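PDB 4N03: ABC-type branched-chain amino acid transport systems periplasmic component-like protein from Thermomonospora curvata, which probably binds fatty acids as the substrate-binding component of an ABC transporter and belongs to the leucine-binding protein family. Local coordinates for residues A[58-63]-A[320-325]; A[326-329]-A[333-336]. One frame throughout, in Å; residues are numbered along the deposited sequence.

From the N terminus, helix 47-66 comes first and brings residues 58-63 to contact 1. The chain then runs through the rest of the four-stranded sheet and the first five strands of the seven-stranded one before helix 309-330 returns to meet it. Contact 1 thus closes a loop of 256 residues and ties two helices of the part built on the four-stranded parallel sheet. Contact 2 follows in series and does not cross it. It closes a tight turn of three residues, where the end of helix 309-330 meets strand 333-334. The two contacts share that helix, and their centres are about 13 Å apart. They touch where Leu334 CD2 packs against Leu325 O.

Contact 1 of 2, residues A[58-63]-A[320-325]; sequences QLYYEE and IVVSAL
Tyr60 OH is hydrogen-bonded to a water at 2.8 Å. In one of its two conformers, Ser323 OG bonds the same water at 3.1 Å and also Ser319 O. This bridge can join two helices of a periplasmic binding protein fold, 47-66 and 309-330. Their segments run roughly parallel, 33° apart, with an axis separation of 11.2 Å. Both tyrosine rings meet Val322 CG2. Tyr60 CE1 lies 3.8 Å from Val322 CG2, which sits obliquely to the ring. The Tyr61 ring receives the methyl at its edge, in the ring plane, and Tyr61 CE1 lies 4.0 Å from Val322 CG2. Tyr60 has CG anti to the backbone N (chi1 -160°), which sends its ring across to Val322. Tyr61 takes a different first torsion, with CG anti to the carbonyl carbon (chi1 -58°), and its ring slides past Val322 to reach Val321. Its hydroxyl is also hydrogen-bonded to Gln57 OE1. Replacing Tyr61 with alanine would probably open a gap beside Val321 and Val322 and leave Gln57 OE1 without this partner. Tyr61 also touches Ile75 and Ala77, so it meets both strand 74-81 and helix 309-330. Tyr61 OH lies 3.4 Å from Val321 CG1.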
loop_
_atom_site.group_PDB
_atom_site.type_symbol
_atom_site.label_atom_id
_atom_site.label_comp_id
_atom_site.label_asym_id
_atom_site.label_seq_id
_atom_site.Cartn_x
_atom_site.Cartn_y
_atom_site.Cartn_z
ATOM N N GLN A 58 9.815 -1.690 12.408
ATOM C CA GLN A 58 10.711 -1.675 13.572
ATOM C C GLN A 58 10.717 -3.091 14.259
ATOM O O GLN A 58 11.781 -3.553 14.720
ATOM C CB GLN A 58 10.417 -0.488 14.551
ATOM C CG GLN A 58 10.485 0.988 14.037
ATOM C CD GLN A 58 11.880 1.646 13.780
ATOM O OE1 GLN A 58 12.916 1.187 14.246
ATOM N NE2 GLN A 58 11.886 2.757 13.028
ATOM N N LEU A 59 9.593 -3.762 14.312
ATOM C CA LEU A 59 9.537 -5.105 14.848
ATOM C C LEU A 59 10.444 -6.046 14.077
ATOM O O LEU A 59 11.259 -6.788 14.681
ATOM C CB LEU A 59 8.098 -5.623 14.797
ATOM C CG LEU A 59 7.921 -7.067 15.291
ATOM C CD1 LEU A 59 8.263 -7.314 16.729
ATOM C CD2 LEU A 59 6.503 -7.527 14.994
ATOM N N TYR A 60 10.342 -6.012 12.756
ATOM C CA TYR A 60 11.185 -6.851 11.917
ATOM C C TYR A 60 12.690 -6.540 12.176
ATOM O O TYR A 60 13.506 -7.442 12.355
ATOM C CB TYR A 60 10.829 -6.635 10.417
ATOM C CG TYR A 60 11.297 -7.769 9.530
ATOM C CD1 TYR A 60 12.641 -7.896 9.151
ATOM C CD2 TYR A 60 10.417 -8.733 9.078
ATOM C CE1 TYR A 60 13.055 -8.979 8.369
ATOM C CE2 TYR A 60 10.814 -9.803 8.333
ATOM C CZ TYR A 60 12.140 -9.912 7.949
ATOM O OH TYR A 60 12.523 -10.997 7.217
ATOM N N TYR A 61 13.055 -5.261 12.150
ATOM C CA TYR A 61 14.458 -4.890 12.289
ATOM C C TYR A 61 14.961 -5.278 13.684
ATOM O O TYR A 61 16.103 -5.702 13.804
ATOM C CB TYR A 61 14.703 -3.405 12.031
ATOM C CG TYR A 61 14.257 -2.944 10.657
ATOM C CD1 TYR A 61 14.431 -3.743 9.535
ATOM C CD2 TYR A 61 13.605 -1.753 10.489
ATOM C CE1 TYR A 61 13.993 -3.352 8.292
ATOM C CE2 TYR A 61 13.167 -1.344 9.214
ATOM C CZ TYR A 61 13.345 -2.161 8.129
ATOM O OH TYR A 61 12.888 -1.847 6.873
ATOM N N GLU A 62 14.150 -5.118 14.720
ATOM C CA GLU A 62 14.540 -5.585 16.062
ATOM C C GLU A 62 14.811 -7.094 16.038
ATOM O O GLU A 62 15.787 -7.564 16.688
ATOM C CB GLU A 62 13.459 -5.227 17.080
ATOM C CG GLU A 62 13.616 -5.885 18.453
ATOM C CD GLU A 62 12.387 -5.662 19.341
ATOM O OE1 GLU A 62 12.337 -4.606 20.011
ATOM O OE2 GLU A 62 11.473 -6.547 19.360
ATOM N N GLU A 63 13.939 -7.902 15.478
ATOM C CA GLU A 63 14.154 -9.347 15.378
ATOM C C GLU A 63 15.468 -9.673 14.658
ATOM O O GLU A 63 16.226 -10.542 15.096
ATOM C CB GLU A 63 12.988 -10.021 14.656
ATOM C CG GLU A 63 11.707 -9.970 15.470
ATOM C CD GLU A 63 10.454 -10.356 14.695
ATOM O OE1 GLU A 63 10.472 -10.438 13.430
ATOM O OE2 GLU A 63 9.406 -10.555 15.385
ATOM N N ILE A 320 11.533 -7.492 2.603
ATOM C CA ILE A 320 12.112 -7.235 1.277
ATOM C C ILE A 320 13.478 -6.584 1.413
ATOM O O ILE A 320 14.460 -7.020 0.779
ATOM C CB ILE A 320 11.170 -6.364 0.409
ATOM C CG1 ILE A 320 9.917 -7.146 0.035
ATOM C CG2 ILE A 320 11.919 -5.903 -0.851
ATOM C CD1 ILE A 320 8.810 -6.275 -0.516
ATOM N N VAL A 321 13.594 -5.500 2.179
ATOM C CA VAL A 321 14.855 -4.817 2.267
ATOM C C VAL A 321 15.930 -5.685 2.938
ATOM O O VAL A 321 17.095 -5.683 2.552
ATOM C CB VAL A 321 14.739 -3.414 2.916
ATOM C CG1 VAL A 321 14.579 -3.474 4.436
ATOM C CG2 VAL A 321 15.956 -2.591 2.538
ATOM N N VAL A 322 15.551 -6.444 3.964
ATOM C CA VAL A 322 16.507 -7.309 4.672
ATOM C C VAL A 322 17.004 -8.424 3.734
ATOM O O VAL A 322 18.187 -8.736 3.744
ATOM C CB VAL A 322 15.950 -7.830 6.021
ATOM C CG1 VAL A 322 16.850 -8.885 6.575
ATOM C CG2 VAL A 322 15.768 -6.673 6.976
ATOM N N SER A 323 16.112 -9.034 2.964
ATOM C CA SER A 323 16.538 -10.056 2.012
ATOM C C SER A 323 17.612 -9.473 1.070
ATOM O O SER A 323 18.631 -10.098 0.791
ATOM C CB SER A 323 15.348 -10.569 1.186
ATOM O OG SER A 323 14.518 -11.412 1.976
ATOM N N ALA A 324 17.375 -8.257 0.570
ATOM C CA ALA A 324 18.312 -7.603 -0.333
ATOM C C ALA A 324 19.602 -7.260 0.382
ATOM O O ALA A 324 20.684 -7.477 -0.146
ATOM C CB ALA A 324 17.699 -6.351 -0.964
ATOM N N LEU A 325 19.510 -6.796 1.636
ATOM C CA LEU A 325 20.708 -6.464 2.379
ATOM C C LEU A 325 21.583 -7.699 2.627
ATOM O O LEU A 325 22.792 -7.631 2.529
ATOM C CB LEU A 325 20.364 -5.821 3.731
ATOM C CG LEU A 325 19.805 -4.388 3.706
ATOM C CD1 LEU A 325 19.152 -4.039 5.031
ATOM C CD2 LEU A 325 20.928 -3.414 3.385
HETATM O O HOH W 1 14.141 -11.007 4.982
#

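Contact 2 of 2, residues A[326-329]-A[333-336]; sequences EKAC and DLTR
Asp333 N donates a hydrogen bond of 2.9 Å to Ala328 O, with an N-H...O angle of 151°. This bond joins the C-terminal end of helix 309-330 to strand 333-334 in a tight helix-to-strand turn. On the tight side, methyl groups pack against backbone and each other. Ala328 CB lies 3.3 Å from Asp333 O and 4.2 Å from Leu334 CD2. An inverse gamma turn is centred on Leu334. Its CG is anti to the carbonyl carbon (chi1 -68°), and this places Leu334 CD2 4.0 Å from Cys329 N. Ala328 and Leu334 are buried. The other side is looser and partly exposed. There the Asp333 carboxylate lies clear of the helix. Asp333 OD1 takes a hydrogen bond of 2.6 Å from Thr335 OG1, which meets it from above the carboxylate plane. Thr335 is also the N-cap of the next helix, its OG1 bonded to Gly338 N. Cys329 turns its side chain away from the strand and forms a disulfide with Cys71. The helix end is therefore held both by the disulfide and by a backbone hydrogen bond, while Thr335 OG1 links the Asp333 carboxylate to the start of helix 336-343.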
loop_
_atom_site.group_PDB
_atom_site.type_symbol
_atom_site.label_atom_id
_atom_site.label_comp_id
_atom_site.label_asym_id
_atom_site.label_seq_id
_atom_site.Cartn_x
_atom_site.Cartn_y
_atom_site.Cartn_z
ATOM N N GLU A 326 20.947 -8.817 2.926
ATOM C CA GLU A 326 21.683 -10.051 3.169
ATOM C C GLU A 326 22.405 -10.532 1.905
ATOM O O GLU A 326 23.574 -10.978 1.987
ATOM C CB GLU A 326 20.746 -11.125 3.690
ATOM C CG GLU A 326 20.294 -10.886 5.120
ATOM C CD GLU A 326 19.247 -11.887 5.574
ATOM O OE1 GLU A 326 18.605 -12.521 4.716
ATOM O OE2 GLU A 326 19.088 -12.044 6.803
ATOM N N LYS A 327 21.765 -10.441 0.744
ATOM C CA LYS A 327 22.410 -10.848 -0.508
ATOM C C LYS A 327 23.541 -9.876 -0.847
ATOM O O LYS A 327 24.642 -10.271 -1.279
ATOM C CB LYS A 327 21.390 -10.899 -1.644
ATOM C CG LYS A 327 20.447 -12.104 -1.713
ATOM C CD LYS A 327 19.509 -11.938 -2.910
ATOM C CE LYS A 327 18.306 -12.854 -2.890
ATOM N NZ LYS A 327 17.229 -12.282 -2.051
ATOM N N ALA A 328 23.306 -8.576 -0.659
ATOM C CA ALA A 328 24.352 -7.596 -0.906
ATOM C C ALA A 328 25.559 -7.778 -0.005
ATOM O O ALA A 328 26.701 -7.669 -0.423
ATOM C CB ALA A 328 23.774 -6.208 -0.791
ATOM N N CYS A 329 25.310 -8.062 1.277
ATOM C CA CYS A 329 26.341 -8.418 2.257
ATOM C C CYS A 329 27.196 -9.564 1.770
ATOM O O CYS A 329 28.439 -9.521 1.869
ATOM C CB CYS A 329 25.646 -8.866 3.611
ATOM S SG CYS A 329 26.613 -9.877 4.732
ATOM N N ASP A 333 29.058 -6.000 -0.617
ATOM C CA ASP A 333 28.683 -4.791 -1.356
ATOM C C ASP A 333 27.440 -4.126 -0.831
ATOM O O ASP A 333 26.361 -4.205 -1.438
ATOM C CB ASP A 333 28.558 -5.140 -2.848
ATOM C CG ASP A 333 28.464 -3.942 -3.753
ATOM O OD1 ASP A 333 28.706 -2.799 -3.321
ATOM O OD2 ASP A 333 28.169 -4.159 -4.942
ATOM N N LEU A 334 27.571 -3.461 0.321
ATOM C CA LEU A 334 26.483 -2.673 0.901
ATOM C C LEU A 334 26.516 -1.235 0.394
ATOM O O LEU A 334 26.484 -0.275 1.140
ATOM C CB LEU A 334 26.511 -2.736 2.439
ATOM C CG LEU A 334 26.179 -4.072 3.100
ATOM C CD1 LEU A 334 26.399 -3.994 4.608
ATOM C CD2 LEU A 334 24.736 -4.416 2.837
ATOM N N THR A 335 26.506 -1.116 -0.921
ATOM C CA THR A 335 26.359 0.137 -1.656
ATOM C C THR A 335 24.987 0.152 -2.250
ATOM O O THR A 335 24.273 -0.838 -2.280
ATOM C CB THR A 335 27.419 0.258 -2.735
ATOM O OG1 THR A 335 27.198 -0.765 -3.718
ATOM C CG2 THR A 335 28.815 0.174 -2.153
ATOM N N ARG A 336 24.606 1.320 -2.770
ATOM C CA ARG A 336 23.305 1.413 -3.409
ATOM C C ARG A 336 23.206 0.534 -4.664
ATOM O O ARG A 336 22.203 -0.116 -4.866
ATOM C CB ARG A 336 22.983 2.863 -3.711
ATOM C CG ARG A 336 22.694 3.568 -2.382
ATOM C CD ARG A 336 22.074 4.899 -2.601
ATOM N NE ARG A 336 21.797 5.541 -1.337
ATOM C CZ ARG A 336 21.812 6.849 -1.189
ATOM N NH1 ARG A 336 22.031 7.643 -2.254
ATOM N NH2 ARG A 336 21.623 7.382 0.002
#